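Local atomic coordinates of carbohydrate binding module E1 (Uncultured bacterium, PDB entry 5KLE), a protein that binds cello-oligosaccharides such as cellopentaose and probably attaches to cellulose or related beta-glucans as a non-catalytic carbohydrate-binding module. Residues Ser50-Thr55 against Phe90-Asp95; Gly38-Gly43 against Leu79-Val84; Lys15-Ala18 against Glu22-Ala25. All coordinates share one frame; numbering follows the deposited sequence.

Interaction 1 (Ser50-Thr55 against Phe90-Asp95); sequences SSYNIT and FNVKFD. With BGC (beta-D-glucopyranose), chain B.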
loop_
_atom_site.group_PDB
_atom_site.type_symbol
_atom_site.label_atom_id
_atom_site.label_comp_id
_atom_site.label_asym_id
_atom_site.label_seq_id
_atom_site.Cartn_x
_atom_site.Cartn_y
_atom_site.Cartn_z
ATOM N N SER A 50 2.972 -7.484 -6.681
ATOM C CA SER A 50 3.543 -6.364 -5.934
ATOM C C SER A 50 3.835 -6.744 -4.484
ATOM O O SER A 50 3.313 -7.731 -3.962
ATOM C CB SER A 50 2.604 -5.131 -5.999
ATOM O OG SER A 50 1.328 -5.428 -5.448
ATOM N N SER A 51 4.689 -5.953 -3.826
ATOM C CA SER A 51 4.968 -6.156 -2.404
ATOM C C SER A 51 5.124 -4.813 -1.700
ATOM O O SER A 51 5.473 -3.811 -2.327
ATOM C CB SER A 51 6.180 -7.048 -2.165
ATOM O OG SER A 51 7.386 -6.399 -2.513
ATOM N N TYR A 52 4.885 -4.818 -0.378
ATOM C CA TYR A 52 4.764 -3.600 0.419
ATOM C C TYR A 52 5.353 -3.765 1.814
ATOM O O TYR A 52 5.344 -4.860 2.396
ATOM C CB TYR A 52 3.266 -3.254 0.672
ATOM C CG TYR A 52 2.417 -3.266 -0.591
ATOM C CD1 TYR A 52 2.123 -2.072 -1.280
ATOM C CD2 TYR A 52 1.973 -4.482 -1.153
ATOM C CE1 TYR A 52 1.385 -2.087 -2.460
ATOM C CE2 TYR A 52 1.245 -4.501 -2.370
ATOM C CZ TYR A 52 0.926 -3.284 -2.985
ATOM O OH TYR A 52 0.221 -3.280 -4.192
ATOM N N ASN A 53 5.827 -2.656 2.359
ATOM C CA ASN A 53 6.187 -2.537 3.778
ATOM C C ASN A 53 5.428 -1.359 4.375
ATOM O O ASN A 53 5.441 -0.262 3.800
ATOM C CB ASN A 53 7.681 -2.225 3.982
ATOM C CG ASN A 53 8.601 -3.375 3.608
ATOM O OD1 ASN A 53 8.195 -4.532 3.599
ATOM N ND2 ASN A 53 9.883 -3.056 3.341
ATOM N N ILE A 54 4.814 -1.559 5.549
ATOM C CA ILE A 54 4.128 -0.476 6.260
ATOM C C ILE A 54 5.080 0.082 7.307
ATOM O O ILE A 54 5.652 -0.684 8.104
ATOM C CB ILE A 54 2.839 -0.982 6.931
ATOM C CG1 ILE A 54 1.862 -1.452 5.864
ATOM C CG2 ILE A 54 2.234 0.104 7.832
ATOM C CD1 ILE A 54 0.548 -2.019 6.397
ATOM N N THR A 55 5.267 1.406 7.321
ATOM C CA THR A 55 6.225 1.991 8.270
ATOM C C THR A 55 5.787 1.700 9.700
ATOM O O THR A 55 4.634 1.924 10.072
ATOM C CB THR A 55 6.347 3.487 8.028
ATOM O OG1 THR A 55 6.737 3.650 6.655
ATOM C CG2 THR A 55 7.439 4.118 8.948
ATOM N N PHE A 90 0.680 -0.284 -12.081
ATOM C CA PHE A 90 -0.512 -1.113 -11.945
ATOM C C PHE A 90 -1.562 -0.319 -11.183
ATOM O O PHE A 90 -1.246 0.682 -10.533
ATOM C CB PHE A 90 -0.183 -2.458 -11.237
ATOM C CG PHE A 90 0.359 -2.299 -9.816
ATOM C CD1 PHE A 90 1.680 -1.889 -9.563
ATOM C CD2 PHE A 90 -0.431 -2.603 -8.747
ATOM C CE1 PHE A 90 2.153 -1.760 -8.228
ATOM C CE2 PHE A 90 0.031 -2.484 -7.433
ATOM C CZ PHE A 90 1.313 -2.049 -7.162
ATOM N N ASN A 91 -2.833 -0.733 -11.272
ATOM C CA ASN A 91 -3.893 -0.023 -10.542
ATOM C C ASN A 91 -4.192 -0.773 -9.247
ATOM O O ASN A 91 -4.494 -1.974 -9.270
ATOM C CB ASN A 91 -5.176 0.074 -11.366
ATOM C CG ASN A 91 -5.051 1.018 -12.528
ATOM O OD1 ASN A 91 -4.269 1.980 -12.498
ATOM N ND2 ASN A 91 -5.880 0.796 -13.544
ATOM N N VAL A 92 -4.160 -0.052 -8.125
ATOM C CA VAL A 92 -4.318 -0.660 -6.806
ATOM C C VAL A 92 -5.326 0.157 -6.019
ATOM O O VAL A 92 -5.485 1.357 -6.262
ATOM C CB VAL A 92 -2.957 -0.732 -6.076
ATOM C CG1 VAL A 92 -2.486 0.662 -5.686
ATOM C CG2 VAL A 92 -3.044 -1.651 -4.857
ATOM N N LYS A 93 -6.034 -0.496 -5.076
ATOM C CA LYS A 93 -6.825 0.248 -4.090
ATOM C C LYS A 93 -6.583 -0.267 -2.684
ATOM O O LYS A 93 -6.268 -1.439 -2.482
ATOM C CB LYS A 93 -8.321 0.311 -4.389
ATOM C CG LYS A 93 -8.969 -1.029 -4.646
ATOM C CD LYS A 93 -10.435 -0.751 -4.979
ATOM C CE LYS A 93 -11.154 -1.930 -5.523
ATOM N NZ LYS A 93 -12.587 -1.541 -5.842
ATOM N N PHE A 94 -6.676 0.657 -1.725
ATOM C CA PHE A 94 -6.614 0.343 -0.304
ATOM C C PHE A 94 -8.009 0.523 0.290
ATOM O O PHE A 94 -8.740 1.440 -0.094
ATOM C CB PHE A 94 -5.649 1.284 0.439
ATOM C CG PHE A 94 -4.204 1.207 -0.024
ATOM C CD1 PHE A 94 -3.739 0.179 -0.850
ATOM C CD2 PHE A 94 -3.311 2.186 0.379
ATOM C CE1 PHE A 94 -2.380 0.136 -1.279
ATOM C CE2 PHE A 94 -1.964 2.147 -0.022
ATOM C CZ PHE A 94 -1.498 1.118 -0.855
ATOM N N ASP A 95 -8.382 -0.360 1.230
ATOM C CA ASP A 95 -9.701 -0.332 1.859
ATOM C C ASP A 95 -9.554 -0.897 3.271
ATOM O O ASP A 95 -8.454 -1.281 3.697
ATOM C CB ASP A 95 -10.723 -1.117 0.997
ATOM C CG ASP A 95 -12.169 -0.576 1.090
ATOM O OD1 ASP A 95 -12.598 -0.077 2.149
ATOM O OD2 ASP A 95 -12.911 -0.691 0.076
HETATM C C2 BGC B . -13.529 -5.217 -5.975
HETATM C C3 BGC B . -13.615 -4.891 -7.437
HETATM C C4 BGC B . -13.151 -6.087 -8.265
HETATM C C5 BGC B . -13.923 -7.284 -7.900
HETATM C C6 BGC B . -13.341 -8.543 -8.491
HETATM C C1 BGC B . -14.309 -6.499 -5.690
HETATM O O2 BGC B . -14.031 -4.127 -5.218
HETATM O O3 BGC B . -12.809 -3.754 -7.687
HETATM O O4 BGC B . -13.394 -5.876 -9.573
HETATM O O5 BGC B . -13.900 -7.511 -6.518
HETATM O O6 BGC B . -13.882 -9.632 -7.824
#

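Interaction 2 (Gly38-Gly43 against Leu79-Val84); sequences GTLQIG and LYIKIV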
loop_
_atom_site.group_PDB
_atom_site.type_symbol
_atom_site.label_atom_id
_atom_site.label_comp_id
_atom_site.label_asym_id
_atom_site.label_seq_id
_atom_site.Cartn_x
_atom_site.Cartn_y
_atom_site.Cartn_z
ATOM N N GLY A 38 -11.220 -1.384 11.679
ATOM C CA GLY A 38 -11.229 -2.628 10.949
ATOM C C GLY A 38 -9.856 -3.106 10.515
ATOM O O GLY A 38 -8.819 -2.759 11.104
ATOM N N THR A 39 -9.854 -3.884 9.432
ATOM C CA THR A 39 -8.663 -4.572 8.944
ATOM C C THR A 39 -8.310 -4.061 7.551
ATOM O O THR A 39 -9.173 -4.018 6.662
ATOM C CB THR A 39 -8.868 -6.085 8.899
ATOM O OG1 THR A 39 -9.181 -6.551 10.223
ATOM C CG2 THR A 39 -7.617 -6.785 8.402
ATOM N N LEU A 40 -7.044 -3.680 7.373
ATOM C CA LEU A 40 -6.569 -3.154 6.082
ATOM C C LEU A 40 -6.641 -4.219 4.983
ATOM O O LEU A 40 -6.343 -5.395 5.215
ATOM C CB LEU A 40 -5.116 -2.676 6.230
ATOM C CG LEU A 40 -4.418 -2.178 4.965
ATOM C CD1 LEU A 40 -5.012 -0.808 4.596
ATOM C CD2 LEU A 40 -2.895 -2.047 5.173
ATOM N N GLN A 41 -7.020 -3.794 3.776
ATOM C CA GLN A 41 -7.091 -4.643 2.584
ATOM C C GLN A 41 -6.396 -3.902 1.433
ATOM O O GLN A 41 -6.594 -2.687 1.267
ATOM C CB GLN A 41 -8.573 -4.873 2.201
ATOM C CG GLN A 41 -9.503 -5.176 3.377
ATOM C CD GLN A 41 -9.359 -6.580 3.956
ATOM O OE1 GLN A 41 -8.968 -7.521 3.242
ATOM N NE2 GLN A 41 -9.740 -6.743 5.220
ATOM N N ILE A 42 -5.566 -4.621 0.652
ATOM C CA ILE A 42 -4.860 -4.083 -0.527
ATOM C C ILE A 42 -5.284 -4.933 -1.717
ATOM O O ILE A 42 -5.120 -6.162 -1.675
ATOM C CB ILE A 42 -3.331 -4.106 -0.370
ATOM C CG1 ILE A 42 -2.924 -3.281 0.856
ATOM C CG2 ILE A 42 -2.687 -3.629 -1.699
ATOM C CD1 ILE A 42 -1.429 -3.391 1.199
ATOM N N GLY A 43 -5.843 -4.299 -2.755
ATOM C CA GLY A 43 -6.396 -5.032 -3.898
ATOM C C GLY A 43 -5.936 -4.536 -5.253
ATOM O O GLY A 43 -5.840 -3.327 -5.490
ATOM N N LEU A 79 -1.354 5.556 7.968
ATOM C CA LEU A 79 -0.370 4.533 7.650
ATOM C C LEU A 79 0.441 5.012 6.465
ATOM O O LEU A 79 -0.088 5.680 5.582
ATOM C CB LEU A 79 -1.091 3.240 7.211
ATOM C CG LEU A 79 -1.896 2.551 8.321
ATOM C CD1 LEU A 79 -2.667 1.414 7.662
ATOM C CD2 LEU A 79 -1.035 2.028 9.436
ATOM N N TYR A 80 1.727 4.658 6.436
ATOM C CA TYR A 80 2.603 4.950 5.304
ATOM C C TYR A 80 3.072 3.630 4.705
ATOM O O TYR A 80 3.732 2.830 5.385
ATOM C CB TYR A 80 3.749 5.892 5.739
ATOM C CG TYR A 80 3.155 7.215 6.197
ATOM C CD1 TYR A 80 2.803 8.218 5.259
ATOM C CD2 TYR A 80 2.747 7.405 7.523
ATOM C CE1 TYR A 80 2.193 9.366 5.654
ATOM C CE2 TYR A 80 2.113 8.575 7.908
ATOM C CZ TYR A 80 1.851 9.550 6.986
ATOM O OH TYR A 80 1.228 10.694 7.432
ATOM N N ILE A 81 2.702 3.395 3.454
ATOM C CA ILE A 81 2.866 2.103 2.792
ATOM C C ILE A 81 3.821 2.280 1.609
ATOM O O ILE A 81 3.492 2.972 0.619
ATOM C CB ILE A 81 1.507 1.544 2.364
ATOM C CG1 ILE A 81 0.576 1.563 3.596
ATOM C CG2 ILE A 81 1.671 0.146 1.778
ATOM C CD1 ILE A 81 -0.785 0.923 3.395
ATOM N N LYS A 82 5.014 1.677 1.707
ATOM C CA LYS A 82 5.995 1.701 0.617
ATOM C C LYS A 82 5.740 0.538 -0.337
ATOM O O LYS A 82 5.589 -0.619 0.103
ATOM C CB LYS A 82 7.426 1.595 1.154
ATOM C CG LYS A 82 8.446 1.651 0.004
ATOM C CD LYS A 82 9.843 1.949 0.482
ATOM C CE LYS A 82 10.775 2.098 -0.739
ATOM N NZ LYS A 82 12.175 2.066 -0.289
ATOM N N ILE A 83 5.737 0.832 -1.640
ATOM C CA ILE A 83 5.680 -0.205 -2.676
ATOM C C ILE A 83 7.114 -0.671 -2.931
ATOM O O ILE A 83 7.931 0.039 -3.522
ATOM C CB ILE A 83 4.977 0.272 -3.951
ATOM C CG1 ILE A 83 3.606 0.845 -3.581
ATOM C CG2 ILE A 83 4.804 -0.917 -4.920
ATOM C CD1 ILE A 83 2.732 1.206 -4.759
ATOM N N VAL A 84 7.425 -1.866 -2.447
ATOM C CA VAL A 84 8.793 -2.364 -2.459
ATOM C C VAL A 84 9.169 -2.861 -3.838
ATOM O O VAL A 84 10.299 -2.647 -4.303
ATOM C CB VAL A 84 8.944 -3.460 -1.386
ATOM C CG1 VAL A 84 10.328 -4.102 -1.514
ATOM C CG2 VAL A 84 8.779 -2.841 0.011
#

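Interaction 3 (Lys15-Ala18 against Glu22-Ala25); sequences KTAA and EFSA. With BGC (beta-D-glucopyranose), chain C.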
loop_
_atom_site.group_PDB
_atom_site.type_symbol
_atom_site.label_atom_id
_atom_site.label_comp_id
_atom_site.label_asym_id
_atom_site.label_seq_id
_atom_site.Cartn_x
_atom_site.Cartn_y
_atom_site.Cartn_z
ATOM N N LYS A 15 2.053 10.072 -2.636
ATOM C CA LYS A 15 0.668 9.867 -3.048
ATOM C C LYS A 15 -0.191 9.649 -1.812
ATOM O O LYS A 15 0.301 9.168 -0.786
ATOM C CB LYS A 15 0.551 8.654 -3.983
ATOM C CG LYS A 15 1.281 8.847 -5.343
ATOM C CD LYS A 15 1.218 7.599 -6.220
ATOM C CE LYS A 15 1.824 7.931 -7.587
ATOM N NZ LYS A 15 1.985 6.705 -8.482
ATOM N N THR A 16 -1.485 9.958 -1.923
ATOM C CA THR A 16 -2.456 9.711 -0.855
ATOM C C THR A 16 -3.606 8.870 -1.400
ATOM O O THR A 16 -4.255 9.265 -2.381
ATOM C CB THR A 16 -2.980 11.032 -0.279
ATOM O OG1 THR A 16 -1.896 11.806 0.276
ATOM C CG2 THR A 16 -4.002 10.769 0.821
ATOM N N ALA A 17 -3.867 7.718 -0.755
ATOM C CA ALA A 17 -4.955 6.839 -1.206
ATOM C C ALA A 17 -6.239 7.215 -0.496
ATOM O O ALA A 17 -6.248 7.505 0.707
ATOM C CB ALA A 17 -4.618 5.381 -0.878
ATOM N N ALA A 18 -7.349 7.168 -1.242
ATOM C CA ALA A 18 -8.687 7.278 -0.666
ATOM C C ALA A 18 -9.336 5.905 -0.587
ATOM O O ALA A 18 -9.137 5.067 -1.477
ATOM C CB ALA A 18 -9.567 8.212 -1.495
ATOM N N GLU A 22 -9.295 3.317 -6.744
ATOM C CA GLU A 22 -8.092 2.842 -7.424
ATOM C C GLU A 22 -7.218 4.001 -7.902
ATOM O O GLU A 22 -7.705 5.088 -8.266
ATOM C CB GLU A 22 -8.447 1.962 -8.623
ATOM C CG GLU A 22 -8.903 0.560 -8.275
ATOM C CD GLU A 22 -8.777 -0.401 -9.457
ATOM O OE1 GLU A 22 -8.594 -1.602 -9.212
ATOM O OE2 GLU A 22 -8.842 0.052 -10.623
ATOM N N PHE A 23 -5.910 3.755 -7.921
ATOM C CA PHE A 23 -4.957 4.736 -8.424
ATOM C C PHE A 23 -3.780 3.985 -9.042
ATOM O O PHE A 23 -3.556 2.811 -8.757
ATOM C CB PHE A 23 -4.540 5.728 -7.328
ATOM C CG PHE A 23 -3.785 5.096 -6.189
ATOM C CD1 PHE A 23 -4.442 4.479 -5.129
ATOM C CD2 PHE A 23 -2.391 5.088 -6.210
ATOM C CE1 PHE A 23 -3.701 3.904 -4.074
ATOM C CE2 PHE A 23 -1.656 4.520 -5.187
ATOM C CZ PHE A 23 -2.298 3.916 -4.127
ATOM N N SER A 24 -3.054 4.660 -9.919
ATOM C CA SER A 24 -1.894 4.061 -10.569
ATOM C C SER A 24 -0.693 4.120 -9.646
ATOM O O SER A 24 -0.386 5.186 -9.091
ATOM C CB SER A 24 -1.560 4.845 -11.838
ATOM O OG SER A 24 -0.514 4.206 -12.546
ATOM N N ALA A 25 -0.021 2.976 -9.468
ATOM C CA ALA A 25 1.059 2.831 -8.494
ATOM C C ALA A 25 2.286 2.237 -9.157
ATOM O O ALA A 25 2.173 1.477 -10.137
ATOM C CB ALA A 25 0.616 1.909 -7.367
HETATM C C2 BGC C . -12.694 -6.413 -11.705
HETATM C C3 BGC C . -11.589 -6.044 -12.741
HETATM C C4 BGC C . -11.313 -4.597 -12.702
HETATM C C5 BGC C . -11.073 -4.062 -11.276
HETATM C C6 BGC C . -10.909 -2.574 -11.405
HETATM C C1 BGC C . -12.320 -5.815 -10.373
HETATM O O2 BGC C . -12.974 -7.759 -11.477
HETATM O O3 BGC C . -12.133 -6.164 -14.022
HETATM O O4 BGC C . -10.265 -4.206 -13.558
HETATM O O5 BGC C . -12.184 -4.444 -10.513
HETATM O O6 BGC C . -11.193 -1.967 -10.138
#

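Interaction 1 (Ser50-Thr55 against Phe90-Asp95)
Two first torsions bring Y52 and F90 together in the core. In F90, CG sits between the backbone N and the carbonyl carbon (chi1 61°). In Y52, CG lies anti to the carbonyl carbon, beside the backbone N (chi1 -50°). The two side chains arrive from opposite directions, and the phenol oxygen of Y52 ends up at the rim of the F90 ring, close to the ring plane, with Y52 OH 3.3 Å from F90 CE2. The carbon ends of the rings are less intimate: Y52 CZ and F90 CZ are 4.4 Å apart, and F90 CZ lies oblique to the Y52 ring. S50 comes in beside the same end of the phenylalanine, its CB 3.5 Å from F90 CZ. From the other strand V92 adds a methyl, with CG2 3.7 Å from Y52 OH.

The buried phenol is satisfied within its own strand: Y52 OH donates a hydrogen bond to S50 OG at 2.7 Å. The two strands lie in different sheets; the axes of segments 50-54 and 90-95 come within 11.1 Å and cross at -44°, so this contact spans the interior of a beta-sandwich. Further along strand 90-96, K93 leaves the opposite face, extended beyond CG, and its NZ gives hydrogen bonds to O3 (2.9 Å) and O2 (3.0 Å) of the chain B glucose unit. W45, W68 and W97 are also part of that glycan pocket, together with E22.

No hydrogen bond joins the two strands here. What holds them is carbon packing, plus a phenol oxygen set against the edge of a phenyl ring, where the slightly positive ring hydrogens probably suit it. With its hydrogen directed to S50 OG, Y52 can lie in an apolar interior without a stranded donor.

Interaction 2 (Gly38-Gly43 against Leu79-Val84)
L40 meets I81 and L79 across the interior of a beta-sandwich, joining strand 40-44 of the antiparallel sheet to strand 77-86 of the mixed sheet. The branch of L40 that does the touching is CD2. With CG anti to the backbone N (chi1 176°), the leucine reaches across the interior toward strand 77-86, and L40 CD2 comes tip to tip with I81 CD1 at 4.1 Å. I81 is modelled in two conformers, and this approach belongs to the one described. The same leucine methyl also lies 4.3 Å from CD1 of L79, two residues earlier on the same inward face of that strand. Y33, I54 and V71 crowd round L40 as well, so the leucine sits among residues of both sheets.

Q41, the next residue, is turned to the other face of its strand. Its NE2 donates to T39 O at 3.1 Å, arriving well above the carbonyl plane rather than within it, at a bent N-H...O angle of 139°. At the other end of the amide, OE1 is hydrogen-bonded to T70 OG1. So held, the side chain packs against W68 and W97, both residues of the glycan pocket.

Between the two segments themselves only methyl groups meet, with no hydrogen bond across, so the contact rests on taking hydrocarbon out of water.

Interaction 3 (Lys15-Ala18 against Glu22-Ala25)
The polar link between the two segments is made by K15 and S24. K15 runs extended beyond CG, and its NZ donates a hydrogen bond to the backbone oxygen S24 O at 2.9 Å. The ammonium group approaches at a C=O...N angle of 139° and is tilted 26° from the carbonyl plane. NZ also forms a salt bridge with D29, so a single lysine end ties a carbonyl on one segment and a carboxylate elsewhere. With an alanine here, D29 would probably be left without this cation and S24 O without its donor, untying the two segments at this end.

The apolar contacts centre on the ring of F23. The CB of F23 points toward 15-18, and CG stands between the backbone N and the carbonyl carbon (chi1 65°). The ring is met obliquely at two places: A17 CB lies 3.6 Å from F23 CE1, and K15 CD lies 4.3 Å from F23 CE2. The lysine thus uses its aliphatic shaft against the phenylalanine and its charged end beyond it. I31 and V92 pack against the same phenylalanine, and A17 also touches F94.

The sugar contact is separate. E22, whose CB points away from 15-18, accepts a hydrogen bond at OE1 from O6 of the chain C glucose unit, at 2.8 Å in the conformer described (a second is modelled). W45 packs against this glutamate.

Strand 15-16 is an outermost strand of the mixed sheet and pairs with 30-35. Strand 23-25 is an outermost strand of the antiparallel sheet and pairs with 90-96. The short connection between them passes from one sheet to the other, and the contact closes this margin of the beta-sandwich, with E22, one of the glycan-pocket residues, at the start of segment 22-25.

Overall arrangement
All three contacts span the two sheets of one beta-sandwich. Interactions 1 and 2 lie close to its middle, with centres about 5 Å apart; interaction 3 sits at the margin, its centre about 9 Å from that of the first and 11 Å from that of the second. Along the chain interaction 3 closes first, and the segments of the other two then alternate. Strands 50-54 and 77-86 are neighbours in the mixed sheet, while 23-25, 90-96 and 40-44 run side by side in the antiparallel one, so backbone pairing connects the contacts. That antiparallel sheet carries K93 outward, and E22 lies just before 23-25, one of its two edge strands: the packed interior backs the glycan-binding face.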